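Local coordinates for protein alpha-glucosidase ([Eubacterium] rectale, PDB 6PNR) that probably hydrolyses alpha-glycosides of the sulfonated sugar sulfoquinovose, as a glycoside hydrolase of family 31, at residues E85-I90 against Q208-C213; T146-R151 against F498-T503; A340-G345 against T397-L402. One frame throughout, in Å; residues are numbered along the deposited sequence.

Overall arrangement
The three contacts lie far apart and none touches another. Interaction 1 joins strands 87-94 and 208-213 inside an eight-stranded antiparallel sheet; one of its faces is buried and apolar, the other charged. Interaction 2 is a surface contact; interaction 3 joins two loops and, like interaction 1, is partly buried. Interaction 2, about 45 Å from interaction 1 between centres, sets helix 147-156 against the loop 498-503 with an aromatic ring and a water. Interaction 3, nested along the chain within interaction 2, ties its loops of the family 31 barrel domain by a single beta bridge and a carboxylate. Backbone bonds dominate the first, ring packing the second, and a mixture the third.

Interaction 1 of 3, residues E85-I90 against Q208-C213; sequences ENLCTI and QIRIEC
Leu-87 sets its CD1 methyl over the centre of one face of the Arg-210 guanidinium, 3.5 Å from CZ, the two side chains crossing obliquely. In Arg-210 CG is anti to the backbone N (chi1 180°) and the chain is extended from there to NE; its flat end meets Leu-87, the diagonal neighbour, while Thr-89 is its bridge partner. On the same face Arg-210 NH2 forms a salt bridge to Glu-212 OE1 at 3.2 Å, meeting that oxygen from above the carboxylate plane. Tyr-179 OH, on strand 178-182, bonds to both Arg-210 NE and Glu-212 OE1, while Tyr-227 makes a cation-pi contact with the arginine. Beside this group the Gln-208 amide passes over Thr-89, NE2 lying 4.0 Å from Thr-89 CB on its way to Asp-91.

The opposite face carries Cys-88 on Leu-12, Ile-90 on Leu-20, Ile-211 on both, and Ile-209 on Leu-180 and Val-182. Between the faces the antiparallel backbones pair regularly: Cys-88 N to Ile-211 O and Ile-90 N to Ile-209 O are both 2.8 Å, each with its reciprocal bond, and Cys-213 N reaches Asn-86 O at 3.0 Å.

An alanine in place of Arg-210 would probably leave the Glu-212 carboxylate without its charged mate, deprive Tyr-227 of its cation and open a gap beneath the Leu-87 methyl. The sheet is thus two-sided: its isoleucine face is buried in apolar packing, and a disulfide to Cys-83 ties Cys-88 to the next strand, 77-83. The other face carries a charge pair within strand 208-213, joined at both ends by one tyrosine hydroxyl, with Leu-87 over the guanidinium; the backbone bonds join the strands.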
ATOM      1  N   GLU A  85      22.488  37.463 -10.584  1.00 70.12           N
ATOM      2  CA  GLU A  85      22.247  37.032 -11.956  1.00 73.25           C
ATOM      3  C   GLU A  85      22.066  35.522 -12.051  1.00 70.37           C
ATOM      4  O   GLU A  85      21.441  35.046 -13.006  1.00 70.94           O
ATOM      5  CB  GLU A  85      23.396  37.479 -12.870  1.00 77.98           C
ATOM      6  CG  GLU A  85      23.048  37.481 -14.364  1.00 82.31           C
ATOM      7  CD  GLU A  85      24.192  36.992 -15.247  1.00 89.16           C
ATOM      8  OE1 GLU A  85      24.748  35.910 -14.955  1.00 85.68           O
ATOM      9  OE2 GLU A  85      24.536  37.688 -16.231  1.00 91.03           O
ATOM     10  N   ASN A  86      22.592  34.758 -11.087  1.00 55.66           N
ATOM     11  CA  ASN A  86      22.479  33.306 -11.138  1.00 53.96           C
ATOM     12  C   ASN A  86      22.007  32.652  -9.849  1.00 46.63           C
ATOM     13  O   ASN A  86      21.732  31.446  -9.874  1.00 42.78           O
ATOM     14  CB  ASN A  86      23.822  32.668 -11.530  1.00 51.00           C
ATOM     15  CG  ASN A  86      24.277  33.068 -12.920  1.00 61.27           C
ATOM     16  OD1 ASN A  86      25.314  33.707 -13.078  1.00 67.37           O
ATOM     17  ND2 ASN A  86      23.505  32.691 -13.933  1.00 57.92           N
ATOM     18  N   LEU A  87      21.896  33.382  -8.738  1.00 39.81           N
ATOM     19  CA  LEU A  87      21.619  32.772  -7.442  1.00 43.88           C
ATOM     20  C   LEU A  87      20.503  33.512  -6.725  1.00 48.30           C
ATOM     21  O   LEU A  87      20.539  34.739  -6.626  1.00 45.16           O
ATOM     22  CB  LEU A  87      22.868  32.758  -6.556  1.00 43.58           C
ATOM     23  CG  LEU A  87      22.665  32.259  -5.119  1.00 38.68           C
ATOM     24  CD1 LEU A  87      22.203  30.795  -5.107  1.00 38.65           C
ATOM     25  CD2 LEU A  87      23.944  32.430  -4.314  1.00 44.74           C
ATOM     26  N   CYS A  88      19.532  32.765  -6.204  1.00 39.67           N
ATOM     27  CA  CYS A  88      18.508  33.315  -5.324  1.00 39.29           C
ATOM     28  C   CYS A  88      18.413  32.456  -4.076  1.00 44.50           C
ATOM     29  O   CYS A  88      18.348  31.224  -4.168  1.00 37.76           O
ATOM     30  CB  CYS A  88      17.138  33.382  -6.003  1.00 44.56           C
ATOM     31  SG  CYS A  88      16.989  34.614  -7.325  1.00 64.08           S
ATOM     32  N   THR A  89      18.412  33.098  -2.917  1.00 38.95           N
ATOM     33  CA  THR A  89      18.186  32.413  -1.657  1.00 36.30           C
ATOM     34  C   THR A  89      16.921  32.968  -1.015  1.00 41.32           C
ATOM     35  O   THR A  89      16.652  34.172  -1.081  1.00 39.60           O
ATOM     36  CB  THR A  89      19.379  32.556  -0.703  1.00 45.23           C
ATOM     37  OG1 THR A  89      19.601  33.938  -0.398  1.00 45.22           O
ATOM     38  CG2 THR A  89      20.645  31.961  -1.336  1.00 45.04           C
ATOM     39  N   ILE A  90      16.134  32.078  -0.426  1.00 33.34           N
ATOM     40  CA  ILE A  90      14.956  32.447   0.342  1.00 33.25           C
ATOM     41  C   ILE A  90      15.170  31.922   1.751  1.00 39.60           C
ATOM     42  O   ILE A  90      15.175  30.707   1.965  1.00 36.12           O
ATOM     43  CB  ILE A  90      13.670  31.877  -0.264  1.00 34.92           C
ATOM     44  CG1 ILE A  90      13.642  32.130  -1.770  1.00 36.71           C
ATOM     45  CG2 ILE A  90      12.452  32.471   0.429  1.00 33.15           C
ATOM     46  CD1 ILE A  90      12.424  31.564  -2.451  1.00 36.24           C
ATOM     47  N   GLN A 208      16.141  27.571   4.659  1.00 33.81           N
ATOM     48  CA  GLN A 208      16.437  28.287   3.429  1.00 32.45           C
ATOM     49  C   GLN A 208      16.127  27.402   2.239  1.00 34.07           C
ATOM     50  O   GLN A 208      16.282  26.177   2.296  1.00 34.74           O
ATOM     51  CB  GLN A 208      17.910  28.721   3.384  1.00 38.33           C
ATOM     52  CG  GLN A 208      18.320  29.444   2.123  1.00 38.38           C
ATOM     53  CD  GLN A 208      19.831  29.646   2.033  1.00 48.13           C
ATOM     54  OE1 GLN A 208      20.542  28.866   1.392  1.00 42.82           O
ATOM     55  NE2 GLN A 208      20.322  30.694   2.683  1.00 43.41           N
ATOM     56  N   ILE A 209      15.684  28.036   1.163  1.00 35.28           N
ATOM     57  CA  ILE A 209      15.602  27.407  -0.145  1.00 30.29           C
ATOM     58  C   ILE A 209      16.545  28.162  -1.067  1.00 38.72           C
ATOM     59  O   ILE A 209      16.577  29.400  -1.056  1.00 36.73           O
ATOM     60  CB  ILE A 209      14.159  27.381  -0.684  1.00 34.41           C
ATOM     61  CG1 ILE A 209      13.327  26.371   0.132  1.00 34.50           C
ATOM     62  CG2 ILE A 209      14.144  27.048  -2.191  1.00 31.70           C
ATOM     63  CD1 ILE A 209      11.851  26.285  -0.244  1.00 31.94           C
ATOM     64  N   ARG A 210      17.334  27.411  -1.830  1.00 33.47           N
ATOM     65  CA  ARG A 210      18.371  27.938  -2.700  1.00 33.11           C
ATOM     66  C   ARG A 210      18.038  27.566  -4.136  1.00 32.61           C
ATOM     67  O   ARG A 210      17.675  26.417  -4.417  1.00 34.85           O
ATOM     68  CB  ARG A 210      19.732  27.373  -2.287  1.00 34.78           C
ATOM     69  CG  ARG A 210      20.889  27.837  -3.109  1.00 37.88           C
ATOM     70  CD  ARG A 210      22.163  27.169  -2.629  1.00 38.01           C
ATOM     71  NE  ARG A 210      23.274  27.549  -3.478  1.00 42.62           N
ATOM     72  CZ  ARG A 210      24.112  28.540  -3.193  1.00 43.92           C
ATOM     73  NH1 ARG A 210      23.965  29.223  -2.059  1.00 40.20           N
ATOM     74  NH2 ARG A 210      25.099  28.834  -4.033  1.00 41.75           N
ATOM     75  N   ILE A 211      18.118  28.540  -5.035  1.00 30.85           N
ATOM     76  CA  ILE A 211      17.817  28.335  -6.447  1.00 32.87           C
ATOM     77  C   ILE A 211      18.946  28.946  -7.261  1.00 39.46           C
ATOM     78  O   ILE A 211      19.306  30.109  -7.055  1.00 32.96           O
ATOM     79  CB  ILE A 211      16.474  28.965  -6.853  1.00 31.76           C
ATOM     80  CG1 ILE A 211      15.348  28.523  -5.919  1.00 39.02           C
ATOM     81  CG2 ILE A 211      16.160  28.616  -8.297  1.00 39.21           C
ATOM     82  CD1 ILE A 211      13.979  29.102  -6.291  1.00 33.36           C
ATOM     83  N   GLU A 212      19.498  28.177  -8.190  1.00 33.75           N
ATOM     84  CA  GLU A 212      20.637  28.651  -8.955  1.00 35.49           C
ATOM     85  C   GLU A 212      20.501  28.182 -10.396  1.00 35.45           C
ATOM     86  O   GLU A 212      20.212  27.007 -10.638  1.00 34.73           O
ATOM     87  CB  GLU A 212      21.933  28.151  -8.307  1.00 35.68           C
ATOM     88  CG  GLU A 212      23.199  28.685  -8.905  1.00 42.11           C
ATOM     89  CD  GLU A 212      24.387  28.607  -7.940  1.00 44.99           C
ATOM     90  OE1 GLU A 212      24.338  27.840  -6.942  1.00 41.55           O
ATOM     91  OE2 GLU A 212      25.369  29.336  -8.184  1.00 44.19           O
ATOM     92  N   CYS A 213      20.698  29.092 -11.350  1.00 31.99           N
ATOM     93  CA  CYS A 213      20.500  28.784 -12.764  1.00 32.86           C
ATOM     94  C   CYS A 213      21.825  28.801 -13.521  1.00 34.76           C
ATOM     95  O   CYS A 213      22.867  29.208 -13.012  1.00 35.33           O
ATOM     96  CB  CYS A 213      19.492  29.758 -13.405  1.00 38.69           C
ATOM     97  SG  CYS A 213      20.108  31.483 -13.666  1.00 45.61           S
TER

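Interaction 2 of 3, residues T146-R151 against F498-T503; sequences TYVTWR and FDNTRT. With SO4 (sulfate ion), chain E.
Arg-151 sets its CB over the centre of the Phe-498 ring, 3.5 Å from the centroid and 4° off the normal, a CH-pi contact made by the root of the side chain rather than its charge. Tyr-147 crosses Phe-498 at about a right angle and turns its edge to the loop, CE2 lying 3.7 Å from Phe-498 O. Its hydroxyl is linked through a water to Asp-499 OD2. Val-148 CG2 rests on Asn-500 CB at 4.1 Å.

Farther out, Phe-498 N donates a nearly straight bond of 2.9 Å to O1 of a sulfate, probably from the crystallisation liquor, which Arg-527 also holds. With CG anti to the carbonyl carbon (chi1 -63°), Arg-151 puts CG over one face of the Tyr-147 ring, toward the rim; the chain then bends at chi2 and chi3, and its guanidinium forms a salt bridge with Glu-155. Asn-500 ND2 is fixed by Asp-462. Thr-146 OG1 accepts from Thr-149 N at 3.2 Å, and Trp-150 stacks on Trp-150 of the second subunit.

This is an N-capped helix whose first turn faces two ways, toward the subunit interface and toward a loop of the TIM-barrel domain leading into helix 504-514.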
ATOM      1  N   THR A 146       6.577  -8.625  -8.190  1.00 28.75           N
ATOM      2  CA  THR A 146       7.480  -9.771  -8.226  1.00 23.74           C
ATOM      3  C   THR A 146       7.401 -10.594  -6.942  1.00 25.52           C
ATOM      4  O   THR A 146       7.186 -10.070  -5.849  1.00 26.13           O
ATOM      5  CB  THR A 146       8.940  -9.348  -8.451  1.00 27.25           C
ATOM      6  OG1 THR A 146       9.452  -8.732  -7.259  1.00 24.76           O
ATOM      7  CG2 THR A 146       9.053  -8.370  -9.616  1.00 24.22           C
ATOM      8  N   TYR A 147       7.638 -11.897  -7.097  1.00 25.09           N
ATOM      9  CA  TYR A 147       7.672 -12.813  -5.960  1.00 25.99           C
ATOM     10  C   TYR A 147       8.690 -12.372  -4.916  1.00 27.24           C
ATOM     11  O   TYR A 147       8.402 -12.393  -3.714  1.00 26.27           O
ATOM     12  CB  TYR A 147       7.982 -14.225  -6.466  1.00 30.49           C
ATOM     13  CG  TYR A 147       8.058 -15.285  -5.389  1.00 26.18           C
ATOM     14  CD1 TYR A 147       6.894 -15.799  -4.795  1.00 26.35           C
ATOM     15  CD2 TYR A 147       9.289 -15.779  -4.970  1.00 31.36           C
ATOM     16  CE1 TYR A 147       6.967 -16.795  -3.800  1.00 29.07           C
ATOM     17  CE2 TYR A 147       9.379 -16.757  -3.986  1.00 30.49           C
ATOM     18  CZ  TYR A 147       8.217 -17.257  -3.401  1.00 30.81           C
ATOM     19  OH  TYR A 147       8.326 -18.205  -2.427  1.00 29.95           O
ATOM     20  N   VAL A 148       9.878 -11.939  -5.351  1.00 28.33           N
ATOM     21  CA  VAL A 148      10.911 -11.514  -4.398  1.00 28.25           C
ATOM     22  C   VAL A 148      10.432 -10.339  -3.557  1.00 27.63           C
ATOM     23  O   VAL A 148      10.655 -10.300  -2.340  1.00 24.67           O
ATOM     24  CB  VAL A 148      12.223 -11.174  -5.132  1.00 25.01           C
ATOM     25  CG1 VAL A 148      13.175 -10.387  -4.219  1.00 26.00           C
ATOM     26  CG2 VAL A 148      12.893 -12.459  -5.621  1.00 25.33           C
ATOM     27  N   THR A 149       9.788  -9.352  -4.186  1.00 24.01           N
ATOM     28  CA  THR A 149       9.286  -8.216  -3.418  1.00 22.93           C
ATOM     29  C   THR A 149       8.214  -8.653  -2.432  1.00 26.67           C
ATOM     30  O   THR A 149       8.226  -8.251  -1.260  1.00 26.31           O
ATOM     31  CB  THR A 149       8.730  -7.145  -4.347  1.00 24.11           C
ATOM     32  OG1 THR A 149       9.718  -6.770  -5.316  1.00 24.47           O
ATOM     33  CG2 THR A 149       8.303  -5.909  -3.543  1.00 22.72           C
ATOM     34  N   TRP A 150       7.257  -9.456  -2.901  1.00 25.73           N
ATOM     35  CA  TRP A 150       6.173  -9.904  -2.036  1.00 24.93           C
ATOM     36  C   TRP A 150       6.716 -10.658  -0.821  1.00 22.89           C
ATOM     37  O   TRP A 150       6.392 -10.319   0.323  1.00 24.74           O
ATOM     38  CB  TRP A 150       5.182 -10.758  -2.835  1.00 27.62           C
ATOM     39  CG  TRP A 150       4.095 -11.353  -1.988  1.00 24.57           C
ATOM     40  CD1 TRP A 150       3.220 -10.681  -1.192  1.00 27.31           C
ATOM     41  CD2 TRP A 150       3.793 -12.736  -1.843  1.00 25.11           C
ATOM     42  NE1 TRP A 150       2.388 -11.561  -0.559  1.00 27.52           N
ATOM     43  CE2 TRP A 150       2.715 -12.834  -0.948  1.00 28.41           C
ATOM     44  CE3 TRP A 150       4.323 -13.906  -2.393  1.00 29.16           C
ATOM     45  CZ2 TRP A 150       2.166 -14.060  -0.572  1.00 26.80           C
ATOM     46  CZ3 TRP A 150       3.765 -15.126  -2.030  1.00 25.93           C
ATOM     47  CH2 TRP A 150       2.703 -15.191  -1.129  1.00 28.43           C
ATOM     48  N   ARG A 151       7.574 -11.664  -1.045  1.00 21.78           N
ATOM     49  CA  ARG A 151       8.138 -12.393   0.092  1.00 27.83           C
ATOM     50  C   ARG A 151       8.963 -11.468   0.983  1.00 26.21           C
ATOM     51  O   ARG A 151       8.915 -11.578   2.212  1.00 23.41           O
ATOM     52  CB  ARG A 151       8.997 -13.580  -0.370  1.00 25.88           C
ATOM     53  CG  ARG A 151       8.287 -14.679  -1.146  1.00 25.23           C
ATOM     54  CD  ARG A 151       7.005 -15.178  -0.467  1.00 27.76           C
ATOM     55  NE  ARG A 151       7.216 -15.596   0.910  1.00 27.01           N
ATOM     56  CZ  ARG A 151       6.239 -15.762   1.796  1.00 34.10           C
ATOM     57  NH1 ARG A 151       4.974 -15.547   1.440  1.00 28.23           N
ATOM     58  NH2 ARG A 151       6.524 -16.118   3.041  1.00 33.62           N
ATOM     59  N   PHE A 498      14.926 -15.942  -1.503  1.00 29.97           N
ATOM     60  CA  PHE A 498      13.645 -16.387  -2.074  1.00 28.84           C
ATOM     61  C   PHE A 498      13.804 -16.987  -3.476  1.00 28.72           C
ATOM     62  O   PHE A 498      13.100 -16.614  -4.420  1.00 33.30           O
ATOM     63  CB  PHE A 498      12.646 -15.222  -2.084  1.00 28.01           C
ATOM     64  CG  PHE A 498      12.469 -14.564  -0.732  1.00 26.14           C
ATOM     65  CD1 PHE A 498      12.154 -15.321   0.387  1.00 26.76           C
ATOM     66  CD2 PHE A 498      12.633 -13.200  -0.583  1.00 26.19           C
ATOM     67  CE1 PHE A 498      11.991 -14.734   1.628  1.00 28.22           C
ATOM     68  CE2 PHE A 498      12.484 -12.599   0.664  1.00 24.79           C
ATOM     69  CZ  PHE A 498      12.162 -13.366   1.770  1.00 29.02           C
ATOM     70  N   ASP A 499      14.769 -17.897  -3.618  1.00 27.15           N
ATOM     71  CA  ASP A 499      15.055 -18.623  -4.859  1.00 36.96           C
ATOM     72  C   ASP A 499      15.695 -17.760  -5.939  1.00 37.63           C
ATOM     73  O   ASP A 499      15.700 -18.135  -7.120  1.00 39.28           O
ATOM     74  CB  ASP A 499      13.797 -19.291  -5.425  1.00 34.77           C
ATOM     75  CG  ASP A 499      13.140 -20.221  -4.421  1.00 44.65           C
ATOM     76  OD1 ASP A 499      13.882 -21.004  -3.784  1.00 38.32           O
ATOM     77  OD2 ASP A 499      11.900 -20.138  -4.257  1.00 48.57           O
ATOM     78  N   ASN A 500      16.256 -16.623  -5.580  1.00 27.98           N
ATOM     79  CA  ASN A 500      16.930 -15.763  -6.549  1.00 28.90           C
ATOM     80  C   ASN A 500      18.435 -15.869  -6.320  1.00 28.69           C
ATOM     81  O   ASN A 500      18.947 -15.353  -5.325  1.00 26.35           O
ATOM     82  CB  ASN A 500      16.435 -14.331  -6.392  1.00 28.58           C
ATOM     83  CG  ASN A 500      16.874 -13.429  -7.521  1.00 30.21           C
ATOM     84  OD1 ASN A 500      17.046 -13.874  -8.654  1.00 32.80           O
ATOM     85  ND2 ASN A 500      17.039 -12.140  -7.218  1.00 31.10           N
ATOM     86  N   THR A 501      19.143 -16.542  -7.229  1.00 23.79           N
ATOM     87  CA  THR A 501      20.581 -16.734  -7.094  1.00 26.88           C
ATOM     88  C   THR A 501      21.285 -16.247  -8.348  1.00 28.51           C
ATOM     89  O   THR A 501      20.723 -16.284  -9.449  1.00 25.29           O
ATOM     90  CB  THR A 501      20.970 -18.218  -6.831  1.00 30.34           C
ATOM     91  OG1 THR A 501      20.437 -19.057  -7.866  1.00 28.69           O
ATOM     92  CG2 THR A 501      20.450 -18.699  -5.460  1.00 28.54           C
ATOM     93  N   ARG A 502      22.519 -15.775  -8.155  1.00 26.73           N
ATOM     94  CA  ARG A 502      23.296 -15.177  -9.233  1.00 24.85           C
ATOM     95  C   ARG A 502      23.699 -16.225 -10.254  1.00 23.50           C
ATOM     96  O   ARG A 502      24.127 -17.325  -9.893  1.00 25.60           O
ATOM     97  CB  ARG A 502      24.552 -14.511  -8.660  1.00 25.69           C
ATOM     98  CG  ARG A 502      25.445 -13.842  -9.699  1.00 25.94           C
ATOM     99  CD  ARG A 502      26.801 -13.478  -9.065  1.00 25.22           C
ATOM    100  NE  ARG A 502      26.653 -12.494  -7.990  1.00 21.37           N
ATOM    101  CZ  ARG A 502      27.435 -12.451  -6.912  1.00 28.73           C
ATOM    102  NH1 ARG A 502      28.396 -13.352  -6.751  1.00 25.19           N
ATOM    103  NH2 ARG A 502      27.259 -11.519  -5.985  1.00 25.60           N
ATOM    104  N   THR A 503      23.592 -15.872 -11.537  1.00 25.06           N
ATOM    105  CA  THR A 503      24.038 -16.724 -12.637  1.00 26.68           C
ATOM    106  C   THR A 503      25.313 -16.180 -13.269  1.00 29.51           C
ATOM    107  O   THR A 503      25.670 -15.008 -13.100  1.00 26.29           O
ATOM    108  CB  THR A 503      22.976 -16.842 -13.732  1.00 32.15           C
ATOM    109  OG1 THR A 503      22.828 -15.570 -14.363  1.00 27.41           O
ATOM    110  CG2 THR A 503      21.616 -17.324 -13.164  1.00 27.62           C
TER
HETATM  111  S   SO4 E 703      15.018 -18.522   1.205  1.00 51.32           S
HETATM  112  O1  SO4 E 703      15.471 -17.134   1.113  1.00 39.14           O
HETATM  113  O2  SO4 E 703      13.976 -18.595   2.228  1.00 50.46           O
HETATM  114  O3  SO4 E 703      14.497 -18.930  -0.101  1.00 44.90           O
HETATM  115  O4  SO4 E 703      16.127 -19.405   1.551  1.00 52.18           O
HETATM  116  O   HOH W   1      10.953 -18.713  -1.723  1.00 46.00           O

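Interaction 3 of 3, residues A340-G345 against T397-L402; sequences ATKADG and TDDICL
Ala-343 N donates to Asp-399 OD1 at 2.8 Å with an N-H...O angle of 162°, reaching the oxygen on its syn side but 29° out of the carboxylate plane. The other carboxylate oxygen, OD2, receives a bond from a water that in turn accepts from Asp-344 N, so one aspartate holds two successive amides of the type I turn from Lys-342 to Gly-345, one directly and one through water. In Asp-399 CG is anti to the backbone N (chi1 -176°), which points it to the turn. Gly-345 N closes the turn on Lys-342 O at 3.0 Å.

The Lys-342 and Asp-399 side chains cross at about a right angle, Lys-342 CE lying 3.6 Å from Asp-399 OD2. NZ stops 4.7 Å from that oxygen, outside contact, and the lysine makes a cation-pi interaction with Tyr-348 instead. One step along, Thr-341 and Cys-401 form a single antiparallel hydrogen-bonded bridge: Cys-401 N reaches Thr-341 O, and the return bond from Thr-341 N to Cys-401 O is weak at 3.4 Å. Beyond it the Ala-340 methyl meets Ile-400 CD1 at 3.6 Å and Leu-402 CD2 at 3.9 Å, and the leucine itself packs on Trp-415 of helix 408-429.

Both segments are loops of the TIM-barrel domain. That of 397-402 follows strand 386-389, just after which Asp-390 and Phe-391 line the inhibitor pocket. Asp-399 O is buried here without a polar partner, with Lys-342 CA 3.2 Å from it in a CA-H...O contact. The chemistry grades along the contact, from apolar at the buried alanine to polar and hydrated at the exposed turn, where the nearby lysine would probably favour a charged Asp-399 without forming a salt bridge to it.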
ATOM      1  N   ALA A 340      24.373   6.471  21.261  1.00 35.90           N
ATOM      2  CA  ALA A 340      23.045   7.056  21.425  1.00 37.19           C
ATOM      3  C   ALA A 340      22.242   6.280  22.467  1.00 34.63           C
ATOM      4  O   ALA A 340      22.348   5.056  22.582  1.00 35.50           O
ATOM      5  CB  ALA A 340      22.301   7.062  20.093  1.00 34.22           C
ATOM      6  N   THR A 341      21.408   7.001  23.216  1.00 35.85           N
ATOM      7  CA  THR A 341      20.719   6.446  24.374  1.00 36.06           C
ATOM      8  C   THR A 341      19.212   6.597  24.238  1.00 40.09           C
ATOM      9  O   THR A 341      18.711   7.388  23.436  1.00 42.97           O
ATOM     10  CB  THR A 341      21.176   7.130  25.671  1.00 42.97           C
ATOM     11  OG1 THR A 341      21.063   8.553  25.523  1.00 42.13           O
ATOM     12  CG2 THR A 341      22.617   6.777  25.976  1.00 35.17           C
ATOM     13  N   LYS A 342      18.484   5.827  25.039  1.00 41.73           N
ATOM     14  CA  LYS A 342      17.036   5.942  25.066  1.00 43.12           C
ATOM     15  C   LYS A 342      16.611   6.983  26.101  1.00 46.68           C
ATOM     16  O   LYS A 342      17.429   7.524  26.847  1.00 43.58           O
ATOM     17  CB  LYS A 342      16.394   4.591  25.377  1.00 47.92           C
ATOM     18  CG  LYS A 342      16.979   3.425  24.613  1.00 45.36           C
ATOM     19  CD  LYS A 342      16.217   2.161  24.916  1.00 51.30           C
ATOM     20  CE  LYS A 342      14.932   2.083  24.106  1.00 55.81           C
ATOM     21  NZ  LYS A 342      15.098   1.194  22.907  1.00 59.16           N
ATOM     22  N   ALA A 343      15.303   7.257  26.144  1.00 48.05           N
ATOM     23  CA  ALA A 343      14.771   8.141  27.177  1.00 50.53           C
ATOM     24  C   ALA A 343      15.065   7.605  28.576  1.00 50.70           C
ATOM     25  O   ALA A 343      15.363   8.377  29.492  1.00 54.06           O
ATOM     26  CB  ALA A 343      13.268   8.338  26.986  1.00 51.75           C
ATOM     27  N   ASP A 344      15.019   6.283  28.755  1.00 45.59           N
ATOM     28  CA  ASP A 344      15.308   5.704  30.063  1.00 51.95           C
ATOM     29  C   ASP A 344      16.795   5.681  30.408  1.00 47.61           C
ATOM     30  O   ASP A 344      17.154   5.134  31.457  1.00 46.09           O
ATOM     31  CB  ASP A 344      14.725   4.287  30.162  1.00 48.90           C
ATOM     32  CG  ASP A 344      15.410   3.282  29.243  1.00 51.47           C
ATOM     33  OD1 ASP A 344      16.421   3.615  28.578  1.00 53.12           O
ATOM     34  OD2 ASP A 344      14.921   2.130  29.196  1.00 50.27           O
ATOM     35  N   GLY A 345      17.666   6.234  29.555  1.00 47.16           N
ATOM     36  CA  GLY A 345      19.077   6.403  29.862  1.00 42.64           C
ATOM     37  C   GLY A 345      19.994   5.296  29.367  1.00 43.31           C
ATOM     38  O   GLY A 345      21.216   5.501  29.322  1.00 40.90           O
ATOM     39  N   THR A 397      13.724   6.568  15.321  1.00 32.65           N
ATOM     40  CA  THR A 397      13.090   7.820  15.700  1.00 35.12           C
ATOM     41  C   THR A 397      12.236   7.696  16.953  1.00 43.45           C
ATOM     42  O   THR A 397      11.680   8.701  17.406  1.00 38.14           O
ATOM     43  CB  THR A 397      12.202   8.339  14.564  1.00 37.32           C
ATOM     44  OG1 THR A 397      11.124   7.414  14.351  1.00 37.26           O
ATOM     45  CG2 THR A 397      12.995   8.512  13.282  1.00 35.35           C
ATOM     46  N   ASP A 398      12.103   6.499  17.518  1.00 43.10           N
ATOM     47  CA  ASP A 398      11.038   6.272  18.485  1.00 46.13           C
ATOM     48  C   ASP A 398      11.439   6.738  19.877  1.00 53.34           C
ATOM     49  O   ASP A 398      10.674   7.440  20.547  1.00 62.92           O
ATOM     50  CB  ASP A 398      10.628   4.790  18.492  1.00 44.59           C
ATOM     51  CG  ASP A 398      11.808   3.833  18.698  1.00 47.64           C
ATOM     52  OD1 ASP A 398      12.953   4.296  18.878  1.00 51.63           O
ATOM     53  OD2 ASP A 398      11.583   2.602  18.685  1.00 50.53           O
ATOM     54  N   ASP A 399      12.639   6.379  20.322  1.00 45.42           N
ATOM     55  CA  ASP A 399      12.988   6.530  21.726  1.00 45.63           C
ATOM     56  C   ASP A 399      14.510   6.647  21.829  1.00 48.14           C
ATOM     57  O   ASP A 399      15.207   5.808  22.402  1.00 41.46           O
ATOM     58  CB  ASP A 399      12.449   5.352  22.540  1.00 50.76           C
ATOM     59  CG  ASP A 399      12.703   5.497  24.021  1.00 49.31           C
ATOM     60  OD1 ASP A 399      13.248   6.540  24.433  1.00 52.05           O
ATOM     61  OD2 ASP A 399      12.352   4.559  24.768  1.00 59.47           O
ATOM     62  N   ILE A 400      15.054   7.725  21.274  1.00 43.72           N
ATOM     63  CA  ILE A 400      16.496   7.867  21.173  1.00 41.49           C
ATOM     64  C   ILE A 400      16.874   9.322  21.404  1.00 42.27           C
ATOM     65  O   ILE A 400      16.118  10.244  21.079  1.00 38.13           O
ATOM     66  CB  ILE A 400      17.005   7.344  19.812  1.00 39.46           C
ATOM     67  CG1 ILE A 400      18.526   7.186  19.816  1.00 43.37           C
ATOM     68  CG2 ILE A 400      16.522   8.229  18.680  1.00 40.05           C
ATOM     69  CD1 ILE A 400      19.042   6.285  18.694  1.00 43.62           C
ATOM     70  N   CYS A 401      18.047   9.515  22.008  1.00 41.32           N
ATOM     71  CA  CYS A 401      18.553  10.827  22.393  1.00 40.71           C
ATOM     72  C   CYS A 401      19.952  11.000  21.822  1.00 36.76           C
ATOM     73  O   CYS A 401      20.802  10.116  21.967  1.00 40.13           O
ATOM     74  CB  CYS A 401      18.579  10.990  23.927  1.00 39.87           C
ATOM     75  SG  CYS A 401      16.954  10.843  24.750  1.00 53.36           S
ATOM     76  N   LEU A 402      20.182  12.137  21.178  1.00 36.02           N
ATOM     77  CA  LEU A 402      21.468  12.477  20.590  1.00 37.88           C
ATOM     78  C   LEU A 402      22.102  13.644  21.336  1.00 40.38           C
ATOM     79  O   LEU A 402      21.408  14.554  21.799  1.00 36.87           O
ATOM     80  CB  LEU A 402      21.299  12.826  19.112  1.00 35.81           C
ATOM     81  CG  LEU A 402      20.570  11.648  18.470  1.00 41.08           C
ATOM     82  CD1 LEU A 402      19.977  12.037  17.162  1.00 44.26           C
ATOM     83  CD2 LEU A 402      21.528  10.467  18.316  1.00 35.38           C
TER
HETATM   84  O   HOH W   2      13.392   4.429  27.010  1.00 52.17           O